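Local coordinates for protein 2-oxoglutarate dehydrogenase E3 component (Thermus thermophilus, PDB 2YQU) that probably oxidises protein-bound dihydrolipoyl groups with NAD(+), using one FAD per subunit and a redox-active disulfide, at residues Arg242-Leu245 and Glu249-Glu252; Arg212-Val217 and His401-Arg406; Pro204-Glu209 and Pro344-Val349. One frame throughout, in Å; residues are numbered along the deposited sequence.

Contacts 2 and 3 are neighbours, with centres about 7 Å apart. Both join helix 208-221, or the loop leading into it, to adjacent strands of one antiparallel sheet, 345-350 and 397-404. Both thereby tie the pyridine nucleotide-disulphide oxidoreductase region to the dimerisation region. Backbone atoms link the strands directly: Ala-347 N lies 3.0 Å from Gly-402 O, a probable hydrogen bond. Contact 1 is a local hairpin with its centre about 29 Å from the centres of both. Its Val-243 packs near Val-231. In contact 3 the side chain of Met-206 is about 10 Å from the bound FAD and about 5 Å from that of Val-177. Val-231 and Val-177 bind NAD(+) in this protein, but none is bound in this chain.

Contact 1: residues Arg242-Leu245 and Glu249-Glu252; sequences RVEL and EVLE
Arg-242 faces Glu-252 in a non-hydrogen-bonded antiparallel pair and leans its aliphatic part on Val-250. Its CB is 3.9 Å from Val-250 CG1, and CD touches the same methyl as the two side chains cross. With chi1 at 67°, CG is wedged over the main chain, flanked by N and C, and the rest of the chain runs out extended to NE. There Arg-242 NE donates to Glu-244 OE1 at 3.0 Å, a hydrogen-bonded salt bridge within the strand, in the guanidinium plane and on the anti lone pair of the oxygen. NH1 has a second acid partner, Glu-237. Without the guanidinium, as with an alanine here, Glu-237 and Glu-244 would probably lose their shared cation, and Val-250 CG1 its aliphatic neighbour. Val-243 is the hydrogen-bonded partner of Leu-251. Its N donates to Leu-251 O at 2.8 Å, and its O accepts from Leu-251 N at 2.9 Å. Both side chains turn to the other face of the sheet, against Ile-171 and Leu-196. Glu-244 returns to the face of Arg-242, and its CG rests near Val-250 CG2. Leu-245 N donates to Glu-249 O at 2.8 Å, approaching almost in line with the C=O bond. Leu-245 CD1 lies 3.5 Å from Glu-249 OE2, the side chains alongside. Glu-249 OE1 is salt-bridged to Arg-226. The hairpin is thus two-sided: one face packs apolar on the parallel sheet; the other carries the Arg-242/Glu-244 ion pair, with Val-250 against its aliphatic parts.

Contact 2: residues Arg212-Val217 and His401-Arg406; sequences RAAERV and HGIGAR
Helix 208-221 packs here on strand 397-404 of the antiparallel sheet in the dimerisation region. The axes of segments 212-217 and 401-404 run almost parallel, 10° apart in direction, with a closest approach of 9.3 Å. One side chain of the strand, Ile-403, makes the contact. Its CB points at the helix. CG1 is anti to the backbone N (chi1 177°) and chi2 is also extended; together they carry CD1 onto the helix backbone. Ile-403 CD1 ends 3.6 Å from Ala-214 CA. The methyl Ala-214 CB is 4.1 Å from Ile-403 CD1. The other branch, Ile-403 CG2, meets Ala-213 CB at 4.0 Å. One turn on, Val-217 CG2 lies 4.2 Å from Ile-403 CD1, and the two side chains pass in opposite directions. The small alanines let the isoleucine reach the main chain of the helix. No hydrogen bond crosses the contact, so it rests on apolar packing. Around it, Ile-346 of the adjacent strand 345-350 touches both Ala-214 and Ile-403, and Pro-344 touches Val-217. Phe-385 of strand 385-391 flanks Ile-403 as well. The alanine face of the helix therefore packs on strands 345-350 and 397-404 together, and it also lies near Leu-180 of helix 177-188.

Contact 3: residues Pro204-Glu209 and Pro344-Val349; sequences PTMDLE and PEIAAV
Met-206 and Ile-346 meet with their side chains at about a right angle. The methionine reaches from the loop ahead of helix 208-221 to strand 345-350, and its sulfur does most of the touching. CG lies beside the backbone N (chi1 -61°), and further bends at chi2 and chi3 bring SD over the strand. Met-206 SD is 3.9 Å from Ile-346 CG2 and also 3.9 Å from Ala-348 CB. Between those two side chains Met-206 SD lies on the backbone, 3.8 Å from Ala-347 C. Ile-346 and Ala-348 both point toward the loop, while Ala-347 points away, as alternation along a strand requires. Polar linkage comes from one water. It accepts from Asp-207 N at 3.1 Å and donates to Ala-347 O at 3.0 Å, so both backbone groups have a partner within this buried contact. Asp-207 N-caps the helix: its OD1 accepts from Glu-209 N at 3.1 Å, with the donor above the carboxylate plane. The same OD1 forms a salt bridge with Lys-387, and OD2 takes the N-H of Glu-353. Met-206 also touches Ser-338 and Val-340 of strand 338-340. Strand 345-350 lies between that strand and strand 397-404, and helix 407-419 packs on Ala-347.

Contact 1: residues Arg242-Leu245 and Glu249-Glu252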
ATOM      1  N   ARG A 242     -25.902 -19.591  25.122  1.00 24.32           N
ATOM      2  CA  ARG A 242     -25.168 -19.159  26.297  1.00 24.13           C
ATOM      3  C   ARG A 242     -23.716 -19.600  26.242  1.00 23.63           C
ATOM      4  O   ARG A 242     -23.367 -20.583  25.590  1.00 23.41           O
ATOM      5  CB  ARG A 242     -25.839 -19.641  27.591  1.00 24.44           C
ATOM      6  CG  ARG A 242     -25.831 -21.143  27.835  1.00 25.11           C
ATOM      7  CD  ARG A 242     -26.376 -21.525  29.215  1.00 26.77           C
ATOM      8  NE  ARG A 242     -26.307 -22.962  29.459  1.00 27.92           N
ATOM      9  CZ  ARG A 242     -27.156 -23.862  28.965  1.00 29.32           C
ATOM     10  NH1 ARG A 242     -28.177 -23.498  28.199  1.00 29.78           N
ATOM     11  NH2 ARG A 242     -26.983 -25.145  29.258  1.00 30.28           N
ATOM     12  N   VAL A 243     -22.886 -18.839  26.938  1.00 23.19           N
ATOM     13  CA  VAL A 243     -21.467 -19.099  27.060  1.00 23.12           C
ATOM     14  C   VAL A 243     -21.153 -19.094  28.546  1.00 23.23           C
ATOM     15  O   VAL A 243     -21.270 -18.065  29.197  1.00 23.34           O
ATOM     16  CB  VAL A 243     -20.628 -18.001  26.364  1.00 22.64           C
ATOM     17  CG1 VAL A 243     -19.128 -18.283  26.530  1.00 22.69           C
ATOM     18  CG2 VAL A 243     -21.012 -17.877  24.888  1.00 22.51           C
ATOM     19  N   GLU A 244     -20.774 -20.244  29.087  1.00 23.54           N
ATOM     20  CA  GLU A 244     -20.405 -20.336  30.492  1.00 23.78           C
ATOM     21  C   GLU A 244     -18.902 -20.139  30.647  1.00 23.57           C
ATOM     22  O   GLU A 244     -18.119 -20.636  29.835  1.00 23.25           O
ATOM     23  CB  GLU A 244     -20.840 -21.688  31.060  1.00 24.24           C
ATOM     24  CG  GLU A 244     -22.340 -21.922  30.979  1.00 25.55           C
ATOM     25  CD  GLU A 244     -22.745 -23.349  31.317  1.00 27.04           C
ATOM     26  OE1 GLU A 244     -23.860 -23.749  30.941  1.00 29.23           O
ATOM     27  OE2 GLU A 244     -21.958 -24.076  31.952  1.00 28.40           O
ATOM     28  N   LEU A 245     -18.513 -19.396  31.679  1.00 23.36           N
ATOM     29  CA  LEU A 245     -17.111 -19.146  31.996  1.00 23.56           C
ATOM     30  C   LEU A 245     -16.722 -19.857  33.284  1.00 24.16           C
ATOM     31  O   LEU A 245     -17.559 -20.098  34.143  1.00 23.77           O
ATOM     32  CB  LEU A 245     -16.848 -17.648  32.170  1.00 23.40           C
ATOM     33  CG  LEU A 245     -17.302 -16.704  31.057  1.00 22.84           C
ATOM     34  CD1 LEU A 245     -16.933 -15.275  31.415  1.00 22.00           C
ATOM     35  CD2 LEU A 245     -16.686 -17.105  29.731  1.00 22.82           C
ATOM     36  N   GLU A 249     -19.904 -17.483  35.733  1.00 26.28           N
ATOM     37  CA  GLU A 249     -20.503 -16.422  34.917  1.00 25.90           C
ATOM     38  C   GLU A 249     -21.077 -16.983  33.620  1.00 25.59           C
ATOM     39  O   GLU A 249     -20.461 -17.821  32.966  1.00 25.18           O
ATOM     40  CB  GLU A 249     -19.487 -15.318  34.609  1.00 25.83           C
ATOM     41  CG  GLU A 249     -20.083 -14.115  33.888  1.00 26.02           C
ATOM     42  CD  GLU A 249     -19.064 -13.045  33.553  1.00 25.65           C
ATOM     43  OE1 GLU A 249     -19.410 -12.116  32.793  1.00 27.04           O
ATOM     44  OE2 GLU A 249     -17.925 -13.118  34.046  1.00 25.16           O
ATOM     45  N   VAL A 250     -22.269 -16.514  33.264  1.00 25.18           N
ATOM     46  CA  VAL A 250     -22.954 -16.946  32.055  1.00 25.10           C
ATOM     47  C   VAL A 250     -23.266 -15.726  31.201  1.00 24.78           C
ATOM     48  O   VAL A 250     -23.888 -14.775  31.671  1.00 24.74           O
ATOM     49  CB  VAL A 250     -24.267 -17.691  32.380  1.00 25.21           C
ATOM     50  CG1 VAL A 250     -24.953 -18.169  31.103  1.00 25.63           C
ATOM     51  CG2 VAL A 250     -24.000 -18.855  33.325  1.00 25.29           C
ATOM     52  N   LEU A 251     -22.802 -15.749  29.958  1.00 24.44           N
ATOM     53  CA  LEU A 251     -23.124 -14.722  28.986  1.00 24.28           C
ATOM     54  C   LEU A 251     -24.165 -15.267  28.029  1.00 23.96           C
ATOM     55  O   LEU A 251     -24.198 -16.459  27.742  1.00 23.83           O
ATOM     56  CB  LEU A 251     -21.871 -14.291  28.217  1.00 24.41           C
ATOM     57  CG  LEU A 251     -20.787 -13.583  29.028  1.00 25.02           C
ATOM     58  CD1 LEU A 251     -19.547 -13.375  28.168  1.00 26.19           C
ATOM     59  CD2 LEU A 251     -21.278 -12.260  29.577  1.00 26.40           C
ATOM     60  N   GLU A 252     -25.029 -14.383  27.554  1.00 23.65           N
ATOM     61  CA  GLU A 252     -26.051 -14.733  26.580  1.00 23.61           C
ATOM     62  C   GLU A 252     -25.860 -13.869  25.343  1.00 22.64           C
ATOM     63  O   GLU A 252     -25.481 -12.708  25.445  1.00 22.58           O
ATOM     64  CB  GLU A 252     -27.448 -14.510  27.170  1.00 23.96           C
ATOM     65  CG  GLU A 252     -28.016 -15.746  27.851  1.00 26.19           C
ATOM     66  CD  GLU A 252     -29.174 -15.438  28.782  1.00 29.08           C
ATOM     67  OE1 GLU A 252     -29.380 -16.215  29.743  1.00 32.22           O
ATOM     68  OE2 GLU A 252     -29.877 -14.433  28.557  1.00 31.11           O
TER

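Contact 2: residues Arg212-Val217 and His401-Arg406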
ATOM      1  N   ARG A 212      -1.045  -5.564  22.007  1.00 18.14           N
ATOM      2  CA  ARG A 212      -1.529  -4.634  23.028  1.00 18.69           C
ATOM      3  C   ARG A 212      -2.211  -3.436  22.382  1.00 18.14           C
ATOM      4  O   ARG A 212      -3.274  -3.011  22.824  1.00 17.39           O
ATOM      5  CB  ARG A 212      -0.387  -4.161  23.927  1.00 18.90           C
ATOM      6  CG  ARG A 212       0.052  -5.187  24.945  1.00 21.63           C
ATOM      7  CD  ARG A 212       0.846  -4.624  26.116  1.00 24.81           C
ATOM      8  NE  ARG A 212       1.694  -5.672  26.682  1.00 27.99           N
ATOM      9  CZ  ARG A 212       2.896  -6.013  26.223  1.00 28.68           C
ATOM     10  NH1 ARG A 212       3.456  -5.362  25.206  1.00 29.38           N
ATOM     11  NH2 ARG A 212       3.558  -7.001  26.806  1.00 29.83           N
ATOM     12  N   ALA A 213      -1.606  -2.914  21.318  1.00 17.97           N
ATOM     13  CA  ALA A 213      -2.165  -1.766  20.614  1.00 17.91           C
ATOM     14  C   ALA A 213      -3.487  -2.120  19.957  1.00 18.13           C
ATOM     15  O   ALA A 213      -4.427  -1.327  19.976  1.00 17.79           O
ATOM     16  CB  ALA A 213      -1.190  -1.251  19.591  1.00 18.13           C
ATOM     17  N   ALA A 214      -3.567  -3.321  19.398  1.00 17.77           N
ATOM     18  CA  ALA A 214      -4.775  -3.773  18.722  1.00 17.89           C
ATOM     19  C   ALA A 214      -5.932  -3.828  19.718  1.00 18.17           C
ATOM     20  O   ALA A 214      -7.016  -3.344  19.429  1.00 17.94           O
ATOM     21  CB  ALA A 214      -4.554  -5.133  18.088  1.00 17.82           C
ATOM     22  N   GLU A 215      -5.685  -4.403  20.891  1.00 18.62           N
ATOM     23  CA  GLU A 215      -6.706  -4.484  21.936  1.00 19.21           C
ATOM     24  C   GLU A 215      -7.243  -3.101  22.320  1.00 19.28           C
ATOM     25  O   GLU A 215      -8.451  -2.927  22.463  1.00 18.52           O
ATOM     26  CB  GLU A 215      -6.173  -5.224  23.172  1.00 19.59           C
ATOM     27  CG  GLU A 215      -7.205  -5.340  24.287  1.00 21.31           C
ATOM     28  CD  GLU A 215      -6.876  -6.388  25.341  1.00 22.98           C
ATOM     29  OE1 GLU A 215      -7.703  -6.562  26.262  1.00 25.21           O
ATOM     30  OE2 GLU A 215      -5.803  -7.027  25.268  1.00 23.77           O
ATOM     31  N   ARG A 216      -6.348  -2.128  22.480  1.00 19.70           N
ATOM     32  CA  ARG A 216      -6.746  -0.751  22.795  1.00 20.58           C
ATOM     33  C   ARG A 216      -7.651  -0.153  21.714  1.00 20.09           C
ATOM     34  O   ARG A 216      -8.657   0.487  22.013  1.00 19.85           O
ATOM     35  CB  ARG A 216      -5.516   0.153  22.954  1.00 21.03           C
ATOM     36  CG  ARG A 216      -4.920   0.187  24.340  1.00 24.17           C
ATOM     37  CD  ARG A 216      -3.841   1.261  24.512  1.00 27.54           C
ATOM     38  NE  ARG A 216      -2.715   0.773  25.316  1.00 30.95           N
ATOM     39  CZ  ARG A 216      -1.567   0.272  24.837  1.00 31.48           C
ATOM     40  NH1 ARG A 216      -1.331   0.174  23.529  1.00 31.79           N
ATOM     41  NH2 ARG A 216      -0.636  -0.138  25.687  1.00 31.41           N
ATOM     42  N   VAL A 217      -7.286  -0.363  20.456  1.00 19.98           N
ATOM     43  CA  VAL A 217      -8.017   0.203  19.328  1.00 19.80           C
ATOM     44  C   VAL A 217      -9.416  -0.404  19.231  1.00 19.45           C
ATOM     45  O   VAL A 217     -10.400   0.316  19.041  1.00 19.31           O
ATOM     46  CB  VAL A 217      -7.238  -0.007  18.004  1.00 19.93           C
ATOM     47  CG1 VAL A 217      -8.089   0.356  16.788  1.00 20.59           C
ATOM     48  CG2 VAL A 217      -5.960   0.806  18.014  1.00 20.69           C
ATOM     49  N   HIS A 401       6.893  -4.787  12.002  1.00 14.72           N
ATOM     50  CA  HIS A 401       5.612  -4.965  12.661  1.00 15.42           C
ATOM     51  C   HIS A 401       4.882  -3.635  12.731  1.00 15.32           C
ATOM     52  O   HIS A 401       5.496  -2.585  12.894  1.00 15.60           O
ATOM     53  CB  HIS A 401       5.813  -5.480  14.084  1.00 15.86           C
ATOM     54  CG  HIS A 401       6.693  -6.688  14.190  1.00 18.56           C
ATOM     55  ND1 HIS A 401       6.372  -7.750  14.996  1.00 25.45           N
ATOM     56  CD2 HIS A 401       7.896  -6.987  13.645  1.00 21.75           C
ATOM     57  CE1 HIS A 401       7.327  -8.660  14.928  1.00 25.67           C
ATOM     58  NE2 HIS A 401       8.256  -8.230  14.098  1.00 20.47           N
ATOM     59  N   GLY A 402       3.567  -3.668  12.629  1.00 14.83           N
ATOM     60  CA  GLY A 402       2.836  -2.430  12.678  1.00 14.63           C
ATOM     61  C   GLY A 402       1.366  -2.575  12.910  1.00 14.36           C
ATOM     62  O   GLY A 402       0.802  -3.665  12.852  1.00 14.41           O
ATOM     63  N   ILE A 403       0.764  -1.438  13.205  1.00 14.11           N
ATOM     64  CA  ILE A 403      -0.674  -1.297  13.269  1.00 13.55           C
ATOM     65  C   ILE A 403      -1.034   0.092  12.759  1.00 13.77           C
ATOM     66  O   ILE A 403      -0.406   1.082  13.140  1.00 13.10           O
ATOM     67  CB  ILE A 403      -1.198  -1.536  14.702  1.00 13.84           C
ATOM     68  CG1 ILE A 403      -2.713  -1.317  14.756  1.00 13.53           C
ATOM     69  CG2 ILE A 403      -0.462  -0.660  15.727  1.00 13.72           C
ATOM     70  CD1 ILE A 403      -3.338  -1.755  16.066  1.00 13.65           C
ATOM     71  N   GLY A 404      -2.029   0.152  11.886  1.00 13.61           N
ATOM     72  CA  GLY A 404      -2.464   1.409  11.305  1.00 13.68           C
ATOM     73  C   GLY A 404      -3.188   1.213   9.996  1.00 13.16           C
ATOM     74  O   GLY A 404      -3.266   0.107   9.468  1.00 12.92           O
ATOM     75  N   ALA A 405      -3.742   2.303   9.494  1.00 13.37           N
ATOM     76  CA  ALA A 405      -4.440   2.322   8.221  1.00 13.63           C
ATOM     77  C   ALA A 405      -3.549   1.715   7.144  1.00 13.67           C
ATOM     78  O   ALA A 405      -2.420   2.119   6.979  1.00 13.83           O
ATOM     79  CB  ALA A 405      -4.812   3.755   7.866  1.00 13.77           C
ATOM     80  N   ARG A 406      -4.048   0.682   6.476  1.00 13.73           N
ATOM     81  CA  ARG A 406      -3.359   0.057   5.347  1.00 14.05           C
ATOM     82  C   ARG A 406      -1.949  -0.470   5.654  1.00 13.02           C
ATOM     83  O   ARG A 406      -1.138  -0.617   4.755  1.00 12.32           O
ATOM     84  CB  ARG A 406      -3.350   1.028   4.163  1.00 14.93           C
ATOM     85  CG  ARG A 406      -4.773   1.378   3.734  1.00 17.62           C
ATOM     86  CD  ARG A 406      -4.935   2.695   3.075  1.00 21.86           C
ATOM     87  NE  ARG A 406      -6.353   2.980   2.882  1.00 24.90           N
ATOM     88  CZ  ARG A 406      -6.822   4.045   2.254  1.00 26.59           C
ATOM     89  NH1 ARG A 406      -5.992   4.945   1.746  1.00 28.35           N
ATOM     90  NH2 ARG A 406      -8.133   4.215   2.129  1.00 27.45           N
TER

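Contact 3: residues Pro204-Glu209 and Pro344-Val349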
ATOM      1  N   PRO A 204      -2.124 -13.659  19.087  1.00 20.78           N
ATOM      2  CA  PRO A 204      -0.888 -14.172  19.695  1.00 21.27           C
ATOM      3  C   PRO A 204       0.312 -14.324  18.749  1.00 21.27           C
ATOM      4  O   PRO A 204       1.431 -14.394  19.252  1.00 22.38           O
ATOM      5  CB  PRO A 204      -1.313 -15.539  20.250  1.00 21.31           C
ATOM      6  CG  PRO A 204      -2.457 -15.944  19.418  1.00 21.31           C
ATOM      7  CD  PRO A 204      -3.205 -14.666  19.121  1.00 20.87           C
ATOM      8  N   THR A 205       0.099 -14.372  17.437  1.00 20.91           N
ATOM      9  CA  THR A 205       1.201 -14.459  16.475  1.00 20.91           C
ATOM     10  C   THR A 205       1.852 -13.107  16.209  1.00 20.27           C
ATOM     11  O   THR A 205       2.934 -13.053  15.636  1.00 20.85           O
ATOM     12  CB  THR A 205       0.742 -15.048  15.123  1.00 20.99           C
ATOM     13  OG1 THR A 205      -0.291 -14.238  14.549  1.00 22.24           O
ATOM     14  CG2 THR A 205       0.108 -16.423  15.295  1.00 22.49           C
ATOM     15  N   MET A 206       1.174 -12.024  16.585  1.00 19.15           N
ATOM     16  CA  MET A 206       1.733 -10.681  16.436  1.00 18.13           C
ATOM     17  C   MET A 206       2.780 -10.422  17.507  1.00 17.60           C
ATOM     18  O   MET A 206       2.850 -11.115  18.519  1.00 17.32           O
ATOM     19  CB  MET A 206       0.636  -9.613  16.538  1.00 18.14           C
ATOM     20  CG  MET A 206      -0.443  -9.698  15.475  1.00 18.48           C
ATOM     21  SD  MET A 206       0.200  -9.342  13.829  1.00 19.86           S
ATOM     22  CE  MET A 206      -0.516 -10.682  12.878  1.00 20.71           C
ATOM     23  N   ASP A 207       3.599  -9.404  17.260  1.00 16.53           N
ATOM     24  CA  ASP A 207       4.482  -8.835  18.267  1.00 16.80           C
ATOM     25  C   ASP A 207       3.644  -8.315  19.426  1.00 16.99           C
ATOM     26  O   ASP A 207       2.572  -7.753  19.211  1.00 16.75           O
ATOM     27  CB  ASP A 207       5.281  -7.705  17.634  1.00 16.34           C
ATOM     28  CG  ASP A 207       6.314  -7.106  18.561  1.00 15.54           C
ATOM     29  OD1 ASP A 207       5.970  -6.187  19.316  1.00 16.57           O
ATOM     30  OD2 ASP A 207       7.507  -7.467  18.578  1.00 15.92           O
ATOM     31  N   LEU A 208       4.129  -8.514  20.648  1.00 17.36           N
ATOM     32  CA  LEU A 208       3.340  -8.224  21.843  1.00 18.25           C
ATOM     33  C   LEU A 208       2.879  -6.776  21.859  1.00 17.84           C
ATOM     34  O   LEU A 208       1.750  -6.499  22.229  1.00 17.58           O
ATOM     35  CB  LEU A 208       4.130  -8.531  23.123  1.00 18.77           C
ATOM     36  CG  LEU A 208       3.723  -9.722  23.994  1.00 21.72           C
ATOM     37  CD1 LEU A 208       3.473 -10.973  23.184  1.00 23.99           C
ATOM     38  CD2 LEU A 208       4.795  -9.997  25.056  1.00 22.44           C
ATOM     39  N   GLU A 209       3.761  -5.863  21.466  1.00 18.01           N
ATOM     40  CA  GLU A 209       3.423  -4.435  21.391  1.00 18.29           C
ATOM     41  C   GLU A 209       2.209  -4.176  20.486  1.00 17.91           C
ATOM     42  O   GLU A 209       1.326  -3.385  20.808  1.00 17.34           O
ATOM     43  CB  GLU A 209       4.627  -3.648  20.869  1.00 18.90           C
ATOM     44  CG  GLU A 209       4.724  -2.221  21.367  1.00 20.84           C
ATOM     45  CD  GLU A 209       6.129  -1.673  21.231  1.00 22.10           C
ATOM     46  OE1 GLU A 209       6.681  -1.731  20.112  1.00 18.67           O
ATOM     47  OE2 GLU A 209       6.683  -1.180  22.249  1.00 25.62           O
ATOM     48  N   PRO A 344      -7.837  -0.202  12.017  1.00 16.46           N
ATOM     49  CA  PRO A 344      -6.582  -0.286  11.259  1.00 15.65           C
ATOM     50  C   PRO A 344      -6.182  -1.723  10.936  1.00 15.31           C
ATOM     51  O   PRO A 344      -6.642  -2.642  11.604  1.00 15.03           O
ATOM     52  CB  PRO A 344      -5.570   0.317  12.234  1.00 15.85           C
ATOM     53  CG  PRO A 344      -6.126   0.020  13.578  1.00 16.19           C
ATOM     54  CD  PRO A 344      -7.603   0.176  13.418  1.00 16.54           C
ATOM     55  N   GLU A 345      -5.333  -1.907   9.927  1.00 14.44           N
ATOM     56  CA  GLU A 345      -4.708  -3.205   9.706  1.00 14.46           C
ATOM     57  C   GLU A 345      -3.641  -3.450  10.771  1.00 14.00           C
ATOM     58  O   GLU A 345      -3.148  -2.528  11.413  1.00 13.70           O
ATOM     59  CB  GLU A 345      -4.136  -3.327   8.281  1.00 14.06           C
ATOM     60  CG  GLU A 345      -5.230  -3.253   7.224  1.00 14.84           C
ATOM     61  CD  GLU A 345      -4.803  -3.544   5.795  1.00 15.18           C
ATOM     62  OE1 GLU A 345      -3.600  -3.696   5.485  1.00 13.54           O
ATOM     63  OE2 GLU A 345      -5.713  -3.628   4.952  1.00 16.79           O
ATOM     64  N   ILE A 346      -3.326  -4.721  10.970  1.00 14.41           N
ATOM     65  CA  ILE A 346      -2.358  -5.164  11.960  1.00 14.34           C
ATOM     66  C   ILE A 346      -1.472  -6.151  11.222  1.00 14.36           C
ATOM     67  O   ILE A 346      -1.981  -7.017  10.509  1.00 14.13           O
ATOM     68  CB  ILE A 346      -3.099  -5.836  13.140  1.00 14.63           C
ATOM     69  CG1 ILE A 346      -4.216  -4.918  13.675  1.00 15.30           C
ATOM     70  CG2 ILE A 346      -2.144  -6.209  14.234  1.00 15.24           C
ATOM     71  CD1 ILE A 346      -5.179  -5.584  14.602  1.00 16.79           C
ATOM     72  N   ALA A 347      -0.161  -6.045  11.359  1.00 14.55           N
ATOM     73  CA  ALA A 347       0.715  -6.953  10.611  1.00 14.65           C
ATOM     74  C   ALA A 347       2.052  -7.276  11.272  1.00 14.80           C
ATOM     75  O   ALA A 347       2.547  -6.541  12.118  1.00 15.09           O
ATOM     76  CB  ALA A 347       0.936  -6.424   9.208  1.00 14.86           C
ATOM     77  N   ALA A 348       2.619  -8.399  10.847  1.00 14.67           N
ATOM     78  CA  ALA A 348       3.921  -8.865  11.296  1.00 14.78           C
ATOM     79  C   ALA A 348       4.637  -9.568  10.158  1.00 14.47           C
ATOM     80  O   ALA A 348       4.037 -10.301   9.387  1.00 14.73           O
ATOM     81  CB  ALA A 348       3.775  -9.815  12.457  1.00 14.43           C
ATOM     82  N   VAL A 349       5.931  -9.342  10.066  1.00 14.93           N
ATOM     83  CA  VAL A 349       6.773 -10.104   9.167  1.00 14.99           C
ATOM     84  C   VAL A 349       8.127 -10.323   9.841  1.00 15.29           C
ATOM     85  O   VAL A 349       8.624  -9.460  10.576  1.00 14.66           O
ATOM     86  CB  VAL A 349       6.894  -9.443   7.760  1.00 15.00           C
ATOM     87  CG1 VAL A 349       7.587  -8.113   7.836  1.00 15.43           C
ATOM     88  CG2 VAL A 349       7.602 -10.370   6.781  1.00 14.90           C
TER
HETATM   89  O   HOH W   1       3.347  -7.679  14.740  1.00 15.20           O